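Local atomic coordinates of nucleoside hydrolase, putative (PDB entry 3FZ0), a protein that belongs to the nucleoside hydrolase family of proteins and holds a calcium ion at a site rich in aspartates. Residues W83-G87 against F250-F256; E170-N174 against N207-T211. The protein carries 2 engineered substitutions. All coordinates share one frame; numbering follows the deposited sequence.

Contact 1 of 2, residues W83-G87 against F250-F256; sequences WGGFG and FQRLEAF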
ATOM      1  N   TRP B  83       9.180 -23.791   0.642  1.00 73.42           N
ATOM      2  CA  TRP B  83       9.849 -24.113  -0.616  1.00 73.30           C
ATOM      3  C   TRP B  83       9.844 -25.610  -0.957  1.00 72.84           C
ATOM      4  O   TRP B  83       9.443 -25.982  -2.049  1.00 72.50           O
ATOM      5  CB  TRP B  83      11.287 -23.610  -0.529  1.00 73.59           C
ATOM      6  CG  TRP B  83      12.114 -23.698  -1.799  1.00 74.55           C
ATOM      7  CD1 TRP B  83      11.710 -23.399  -3.093  1.00 74.20           C
ATOM      8  CD2 TRP B  83      13.504 -24.064  -1.887  1.00 74.30           C
ATOM      9  NE1 TRP B  83      12.767 -23.586  -3.963  1.00 73.95           N
ATOM     10  CE2 TRP B  83      13.876 -23.981  -3.253  1.00 73.04           C
ATOM     11  CE3 TRP B  83      14.468 -24.462  -0.940  1.00 73.40           C
ATOM     12  CZ2 TRP B  83      15.165 -24.294  -3.698  1.00 73.10           C
ATOM     13  CZ3 TRP B  83      15.749 -24.773  -1.379  1.00 73.38           C
ATOM     14  CH2 TRP B  83      16.091 -24.675  -2.742  1.00 73.89           C
ATOM     15  N   GLY B  84      10.292 -26.452  -0.023  1.00 72.05           N
ATOM     16  CA  GLY B  84      10.411 -27.885  -0.262  1.00 71.42           C
ATOM     17  C   GLY B  84      11.622 -28.369  -1.086  1.00 71.20           C
ATOM     18  O   GLY B  84      11.680 -29.534  -1.474  1.00 70.79           O
ATOM     19  N   GLY B  85      12.583 -27.483  -1.359  1.00 70.84           N
ATOM     20  CA  GLY B  85      13.789 -27.840  -2.117  1.00 70.09           C
ATOM     21  C   GLY B  85      14.671 -28.871  -1.417  1.00 69.75           C
ATOM     22  O   GLY B  85      15.237 -29.773  -2.047  1.00 69.62           O
ATOM     23  N   PHE B  86      14.775 -28.764  -0.105  1.00 69.25           N
ATOM     24  CA  PHE B  86      15.531 -29.727   0.657  1.00 68.75           C
ATOM     25  C   PHE B  86      14.733 -30.949   1.044  1.00 68.00           C
ATOM     26  O   PHE B  86      15.265 -31.822   1.698  1.00 68.16           O
ATOM     27  CB  PHE B  86      16.140 -29.046   1.898  1.00 69.20           C
ATOM     28  CG  PHE B  86      17.391 -28.282   1.592  1.00 69.93           C
ATOM     29  CD1 PHE B  86      17.353 -26.877   1.457  1.00 70.65           C
ATOM     30  CD2 PHE B  86      18.610 -28.963   1.388  1.00 69.44           C
ATOM     31  CE1 PHE B  86      18.532 -26.142   1.141  1.00 69.46           C
ATOM     32  CE2 PHE B  86      19.778 -28.273   1.071  1.00 68.95           C
ATOM     33  CZ  PHE B  86      19.742 -26.850   0.947  1.00 70.29           C
ATOM     34  N   GLY B  87      13.462 -31.005   0.647  1.00 67.12           N
ATOM     35  CA  GLY B  87      12.568 -32.114   1.026  1.00 66.59           C
ATOM     36  C   GLY B  87      11.412 -31.743   1.974  1.00 66.30           C
ATOM     37  O   GLY B  87      11.319 -30.615   2.463  1.00 65.72           O
ATOM     38  N   PHE B 250      21.499 -33.133   1.494  1.00 64.76           N
ATOM     39  CA  PHE B 250      21.361 -32.442   0.207  1.00 64.58           C
ATOM     40  C   PHE B 250      20.751 -33.328  -0.883  1.00 64.49           C
ATOM     41  O   PHE B 250      20.603 -32.890  -2.018  1.00 64.32           O
ATOM     42  CB  PHE B 250      22.737 -31.903  -0.263  1.00 64.72           C
ATOM     43  CG  PHE B 250      23.026 -30.492   0.173  1.00 65.11           C
ATOM     44  CD1 PHE B 250      22.994 -30.139   1.512  1.00 64.61           C
ATOM     45  CD2 PHE B 250      23.320 -29.513  -0.783  1.00 66.53           C
ATOM     46  CE1 PHE B 250      23.247 -28.840   1.914  1.00 66.09           C
ATOM     47  CE2 PHE B 250      23.562 -28.187  -0.405  1.00 67.17           C
ATOM     48  CZ  PHE B 250      23.535 -27.849   0.967  1.00 66.86           C
ATOM     49  N   GLN B 251      20.402 -34.569  -0.548  1.00 64.24           N
ATOM     50  CA  GLN B 251      19.987 -35.544  -1.582  1.00 64.22           C
ATOM     51  C   GLN B 251      18.752 -35.116  -2.384  1.00 64.54           C
ATOM     52  O   GLN B 251      18.693 -35.329  -3.598  1.00 64.37           O
ATOM     53  CB  GLN B 251      19.840 -36.979  -1.031  1.00 63.77           C
ATOM     54  CG  GLN B 251      18.684 -37.218  -0.045  1.00 64.16           C
ATOM     55  CD  GLN B 251      18.686 -38.625   0.555  1.00 64.41           C
ATOM     56  OE1 GLN B 251      18.853 -38.809   1.761  1.00 64.49           O
ATOM     57  NE2 GLN B 251      18.508 -39.625  -0.294  1.00 65.02           N
ATOM     58  N   ARG B 252      17.784 -34.483  -1.716  1.00 64.77           N
ATOM     59  CA  ARG B 252      16.569 -34.018  -2.399  1.00 65.09           C
ATOM     60  C   ARG B 252      16.893 -32.798  -3.248  1.00 65.31           C
ATOM     61  O   ARG B 252      16.640 -32.806  -4.446  1.00 65.14           O
ATOM     62  CB  ARG B 252      15.432 -33.723  -1.398  1.00 64.68           C
ATOM     63  CG  ARG B 252      15.191 -34.836  -0.376  1.00 64.52           C
ATOM     64  CD  ARG B 252      14.845 -36.172  -1.062  1.00 64.43           C
ATOM     65  NE  ARG B 252      15.016 -37.275  -0.128  1.00 66.83           N
ATOM     66  CZ  ARG B 252      14.540 -38.506  -0.301  1.00 68.94           C
ATOM     67  NH1 ARG B 252      13.831 -38.807  -1.379  1.00 68.65           N
ATOM     68  NH2 ARG B 252      14.761 -39.442   0.616  1.00 69.39           N
ATOM     69  N   LEU B 253      17.477 -31.770  -2.626  1.00 66.04           N
ATOM     70  CA  LEU B 253      17.957 -30.597  -3.345  1.00 67.04           C
ATOM     71  C   LEU B 253      18.724 -31.023  -4.590  1.00 67.72           C
ATOM     72  O   LEU B 253      18.449 -30.528  -5.690  1.00 67.78           O
ATOM     73  CB  LEU B 253      18.867 -29.727  -2.474  1.00 66.96           C
ATOM     74  CG  LEU B 253      19.266 -28.422  -3.172  1.00 67.72           C
ATOM     75  CD1 LEU B 253      18.026 -27.563  -3.364  1.00 67.91           C
ATOM     76  CD2 LEU B 253      20.324 -27.613  -2.419  1.00 67.64           C
ATOM     77  N   GLU B 254      19.671 -31.949  -4.420  1.00 68.28           N
ATOM     78  CA  GLU B 254      20.440 -32.469  -5.551  1.00 69.24           C
ATOM     79  C   GLU B 254      19.532 -33.056  -6.667  1.00 69.89           C
ATOM     80  O   GLU B 254      19.718 -32.750  -7.846  1.00 70.25           O
ATOM     81  CB  GLU B 254      21.500 -33.480  -5.093  1.00 68.90           C
ATOM     82  CG  GLU B 254      22.557 -33.774  -6.153  1.00 69.11           C
ATOM     83  CD  GLU B 254      23.461 -34.958  -5.807  1.00 68.92           C
ATOM     84  OE1 GLU B 254      24.504 -35.124  -6.474  1.00 67.90           O
ATOM     85  OE2 GLU B 254      23.129 -35.734  -4.885  1.00 69.10           O
ATOM     86  N   ALA B 255      18.543 -33.866  -6.302  1.00 70.52           N
ATOM     87  CA  ALA B 255      17.655 -34.459  -7.322  1.00 71.42           C
ATOM     88  C   ALA B 255      16.756 -33.418  -7.978  1.00 71.88           C
ATOM     89  O   ALA B 255      16.399 -33.541  -9.128  1.00 72.17           O
ATOM     90  CB  ALA B 255      16.821 -35.602  -6.738  1.00 71.22           C
ATOM     91  N   PHE B 256      16.418 -32.376  -7.246  1.00 72.83           N
ATOM     92  CA  PHE B 256      15.510 -31.366  -7.756  1.00 73.81           C
ATOM     93  C   PHE B 256      16.216 -30.403  -8.700  1.00 74.24           C
ATOM     94  O   PHE B 256      15.624 -29.984  -9.699  1.00 75.00           O
ATOM     95  CB  PHE B 256      14.859 -30.569  -6.606  1.00 74.33           C
ATOM     96  CG  PHE B 256      13.759 -31.314  -5.868  1.00 75.33           C
ATOM     97  CD1 PHE B 256      13.665 -31.238  -4.463  1.00 75.43           C
ATOM     98  CD2 PHE B 256      12.803 -32.074  -6.576  1.00 76.56           C
ATOM     99  CE1 PHE B 256      12.646 -31.908  -3.766  1.00 76.33           C
ATOM    100  CE2 PHE B 256      11.769 -32.769  -5.893  1.00 77.60           C
ATOM    101  CZ  PHE B 256      11.690 -32.677  -4.478  1.00 76.97           C
TER
HETATM  102  O   HOH W   1      17.714 -32.731   0.344  1.00 48.30           O
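A type I beta turn, Gly84 to Gly87, in the long loop that follows strand 66-68, packs against the short helix 251-257 and Phe250 just before it. The turn is closed by its own bond from Gly87 N to Gly84 O, and Phe86 of the turn and Trp83 just before it reach across to the helical segment. Leu253 is the main apolar contact residue of the helix, and its two methyls divide the work: CD1 meets the six-membered ring of Trp83 at CH2 (3.5 Å), while CD2 meets Phe86 CZ, also at 3.5 Å. With CG of Leu253 anti to the backbone N (chi1 -174°), the fork opens between these two rings. Phe86 also directs its edge into the face of Phe250 in a T-shaped pair, the centroids 5.0 Å apart and the planes at 75°; Phe86 CE2 stands over the centre of the Phe250 ring. Phe256 meets a carbonyl instead: Gly85 O lies at the edge of its ring, in plane, 3.2 Å from CD1.

Polar joining is indirect. One water donates to Phe86 O (2.9 Å) and accepts from Arg252 N (2.7 Å), bridging the turn to a backbone N-H in the first turn of the helix. Arg252 lays CB and CG beside the Phe86 carbonyl, CB 3.6 Å from Phe86 O, and then bends at chi2 (-59°) to carry its guanidinium off to the carbonyl of Gly92, which NE binds. Outside the two segments, Phe86 touches Asp18 and Phe250 touches Ile21, both of helix 17-27. The chemistry therefore implies a joint held mainly by apolar and aromatic packing, with the water supplying a polar link between the two backbones and Arg252 tying the helix further along the same loop.

Contact 2 of 2, residues E170-N174 against N207-T211; sequences ESKGN and NWEVT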
ATOM      1  N   GLU B 170      19.443  -6.175  -5.877  1.00 64.14           N
ATOM      2  CA  GLU B 170      19.108  -5.869  -7.276  1.00 64.97           C
ATOM      3  C   GLU B 170      17.640  -6.174  -7.532  1.00 64.43           C
ATOM      4  O   GLU B 170      17.204  -6.221  -8.667  1.00 63.97           O
ATOM      5  CB  GLU B 170      19.973  -6.716  -8.241  1.00 64.69           C
ATOM      6  CG  GLU B 170      21.476  -6.397  -8.267  1.00 66.26           C
ATOM      7  CD  GLU B 170      22.261  -7.299  -9.216  1.00 67.08           C
ATOM      8  OE1 GLU B 170      21.698  -7.724 -10.246  1.00 70.96           O
ATOM      9  OE2 GLU B 170      23.440  -7.608  -8.933  1.00 69.51           O
ATOM     10  N   SER B 171      16.906  -6.403  -6.453  1.00 64.49           N
ATOM     11  CA  SER B 171      15.543  -6.927  -6.472  1.00 64.77           C
ATOM     12  C   SER B 171      15.245  -8.058  -7.480  1.00 64.04           C
ATOM     13  O   SER B 171      14.175  -8.089  -8.080  1.00 63.66           O
ATOM     14  CB  SER B 171      14.513  -5.779  -6.528  1.00 64.86           C
ATOM     15  OG  SER B 171      14.582  -5.130  -7.780  1.00 67.88           O
ATOM     16  N   LYS B 172      16.202  -8.980  -7.642  1.00 63.70           N
ATOM     17  CA  LYS B 172      15.899 -10.292  -8.166  1.00 63.71           C
ATOM     18  C   LYS B 172      15.280 -11.135  -7.064  1.00 63.04           C
ATOM     19  O   LYS B 172      15.984 -11.915  -6.440  1.00 63.11           O
ATOM     20  CB  LYS B 172      17.158 -10.993  -8.691  1.00 63.94           C
ATOM     21  CG  LYS B 172      17.792 -10.297  -9.874  1.00 64.83           C
ATOM     22  CD  LYS B 172      18.817 -11.158 -10.570  1.00 65.17           C
ATOM     23  CE  LYS B 172      19.840 -10.285 -11.287  1.00 66.59           C
ATOM     24  NZ  LYS B 172      19.390  -9.914 -12.654  1.00 69.05           N
ATOM     25  N   GLY B 173      13.971 -10.973  -6.846  1.00 62.51           N
ATOM     26  CA  GLY B 173      13.261 -11.667  -5.776  1.00 61.93           C
ATOM     27  C   GLY B 173      13.084 -13.134  -6.098  1.00 61.74           C
ATOM     28  O   GLY B 173      12.887 -13.476  -7.256  1.00 61.51           O
ATOM     29  N   ASN B 174      13.183 -13.996  -5.085  1.00 61.24           N
ATOM     30  CA  ASN B 174      13.012 -15.432  -5.319  1.00 61.17           C
ATOM     31  C   ASN B 174      11.725 -15.918  -4.638  1.00 60.97           C
ATOM     32  O   ASN B 174      11.355 -17.078  -4.731  1.00 60.63           O
ATOM     33  CB  ASN B 174      14.272 -16.219  -4.866  1.00 61.13           C
ATOM     34  CG  ASN B 174      14.611 -16.002  -3.375  1.00 62.01           C
ATOM     35  OD1 ASN B 174      13.737 -15.654  -2.589  1.00 63.61           O
ATOM     36  ND2 ASN B 174      15.885 -16.176  -2.999  1.00 60.76           N
ATOM     37  N   ASN B 207      22.743 -10.600   1.101  1.00 61.25           N
ATOM     38  CA  ASN B 207      21.567 -10.675   0.247  1.00 61.53           C
ATOM     39  C   ASN B 207      21.686 -11.812  -0.741  1.00 61.73           C
ATOM     40  O   ASN B 207      22.770 -12.385  -0.932  1.00 61.82           O
ATOM     41  CB  ASN B 207      21.365  -9.355  -0.512  1.00 61.07           C
ATOM     42  CG  ASN B 207      22.633  -8.876  -1.174  1.00 61.83           C
ATOM     43  OD1 ASN B 207      22.971  -9.286  -2.283  1.00 62.30           O
ATOM     44  ND2 ASN B 207      23.381  -8.038  -0.470  1.00 62.36           N
ATOM     45  N   TRP B 208      20.568 -12.095  -1.400  1.00 61.70           N
ATOM     46  CA  TRP B 208      20.467 -13.180  -2.365  1.00 61.68           C
ATOM     47  C   TRP B 208      21.543 -13.150  -3.469  1.00 62.11           C
ATOM     48  O   TRP B 208      22.247 -14.158  -3.675  1.00 62.85           O
ATOM     49  CB  TRP B 208      19.055 -13.186  -2.965  1.00 60.62           C
ATOM     50  CG  TRP B 208      18.834 -14.124  -4.126  1.00 60.35           C
ATOM     51  CD1 TRP B 208      18.503 -13.763  -5.404  1.00 59.61           C
ATOM     52  CD2 TRP B 208      18.886 -15.554  -4.112  1.00 58.15           C
ATOM     53  NE1 TRP B 208      18.343 -14.863  -6.167  1.00 58.08           N
ATOM     54  CE2 TRP B 208      18.569 -15.987  -5.417  1.00 59.28           C
ATOM     55  CE3 TRP B 208      19.187 -16.516  -3.132  1.00 58.96           C
ATOM     56  CZ2 TRP B 208      18.559 -17.368  -5.792  1.00 59.42           C
ATOM     57  CZ3 TRP B 208      19.158 -17.893  -3.492  1.00 58.58           C
ATOM     58  CH2 TRP B 208      18.854 -18.298  -4.810  1.00 59.25           C
ATOM     59  N   GLU B 209      21.681 -12.022  -4.160  1.00 61.84           N
ATOM     60  CA  GLU B 209      22.576 -11.936  -5.330  1.00 61.83           C
ATOM     61  C   GLU B 209      24.038 -12.136  -4.962  1.00 61.78           C
ATOM     62  O   GLU B 209      24.760 -12.803  -5.654  1.00 62.32           O
ATOM     63  CB  GLU B 209      22.401 -10.627  -6.109  1.00 61.32           C
ATOM     64  CG  GLU B 209      21.002 -10.450  -6.738  1.00 63.60           C
ATOM     65  CD  GLU B 209      19.989  -9.760  -5.808  1.00 64.94           C
ATOM     66  OE1 GLU B 209      20.184  -9.806  -4.581  1.00 65.25           O
ATOM     67  OE2 GLU B 209      18.996  -9.166  -6.301  1.00 64.63           O
ATOM     68  N   VAL B 210      24.475 -11.623  -3.830  1.00 61.82           N
ATOM     69  CA  VAL B 210      25.851 -11.880  -3.454  1.00 61.38           C
ATOM     70  C   VAL B 210      26.073 -13.357  -3.117  1.00 61.34           C
ATOM     71  O   VAL B 210      27.175 -13.864  -3.337  1.00 61.57           O
ATOM     72  CB  VAL B 210      26.360 -10.929  -2.338  1.00 61.32           C
ATOM     73  CG1 VAL B 210      25.821 -11.329  -0.968  1.00 60.45           C
ATOM     74  CG2 VAL B 210      27.856 -10.907  -2.348  1.00 60.44           C
ATOM     75  N   THR B 211      25.049 -14.055  -2.630  1.00 61.21           N
ATOM     76  CA  THR B 211      25.214 -15.501  -2.364  1.00 61.66           C
ATOM     77  C   THR B 211      25.165 -16.304  -3.660  1.00 62.14           C
ATOM     78  O   THR B 211      25.915 -17.264  -3.823  1.00 63.05           O
ATOM     79  CB  THR B 211      24.278 -16.052  -1.268  1.00 61.67           C
ATOM     80  OG1 THR B 211      22.935 -16.088  -1.758  1.00 62.04           O
ATOM     81  CG2 THR B 211      24.356 -15.172   0.026  1.00 59.64           C
TER
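Hydrogen bonding centres on Glu209, whose OE2 meets two backbone N-H groups of the 170-174 loop. Lys172 N donates to it at 3.1 Å, nearly in line with the C-O bond and with an N-H...O angle of 151°; Glu170 N gives a weak second bond, bent to 126°. The bend of Glu209 at chi2 (89°) turns the carboxylate into this loop, and OE1 takes the N-H of Ser169, so both oxygens grip one backbone run.

Amide and ring contacts come next. Asn174 ND2 stands over one face of the Trp208 indole, 3.3 Å from CD2, its amide plane steeply inclined to the ring; ND2 is also hydrogen-bonded to O1 of a bound BTB molecule, probably from the crystallisation liquor, while OD1 accepts from Phe181 N. Lys172 O approaches Trp208 CD1 to 3.3 Å. At the second subunit, Trp208 NE1 bonds Tyr322 OH and Lys172 forms a cation-pi contact with Trp321, both of that subunit.

Helix capping completes the set: Asn207 OD1 accepts from Val210 N at 3.2 Å. The whole is an N-capped helix that starts after strand 203-206; its first turn holds the loop following the neighbouring parallel strand 162-165.

Overall arrangement
Contacts 1 and 2 stand apart, their centres 20 Å from each other, though their nearest atoms come to about 7 Å without touching. Contact 2 falls wholly within the chain between Gly87 and Phe250. Calcium, held by Asp14, Asp19, Leu134 and Asp283, lies about 8 Å from the side chain of Phe86 and about 10 Å from that of Trp208, so neither aromatic residue touches the metal, though both lie in its wider surroundings. Trp83 in contact 1 and Asn174 in contact 2 each come within about 3 Å of a bound BTB molecule, probably from the crystallisation liquor, which is consistent with both loops bordering a pocket. Contact 2 alone meets the second subunit.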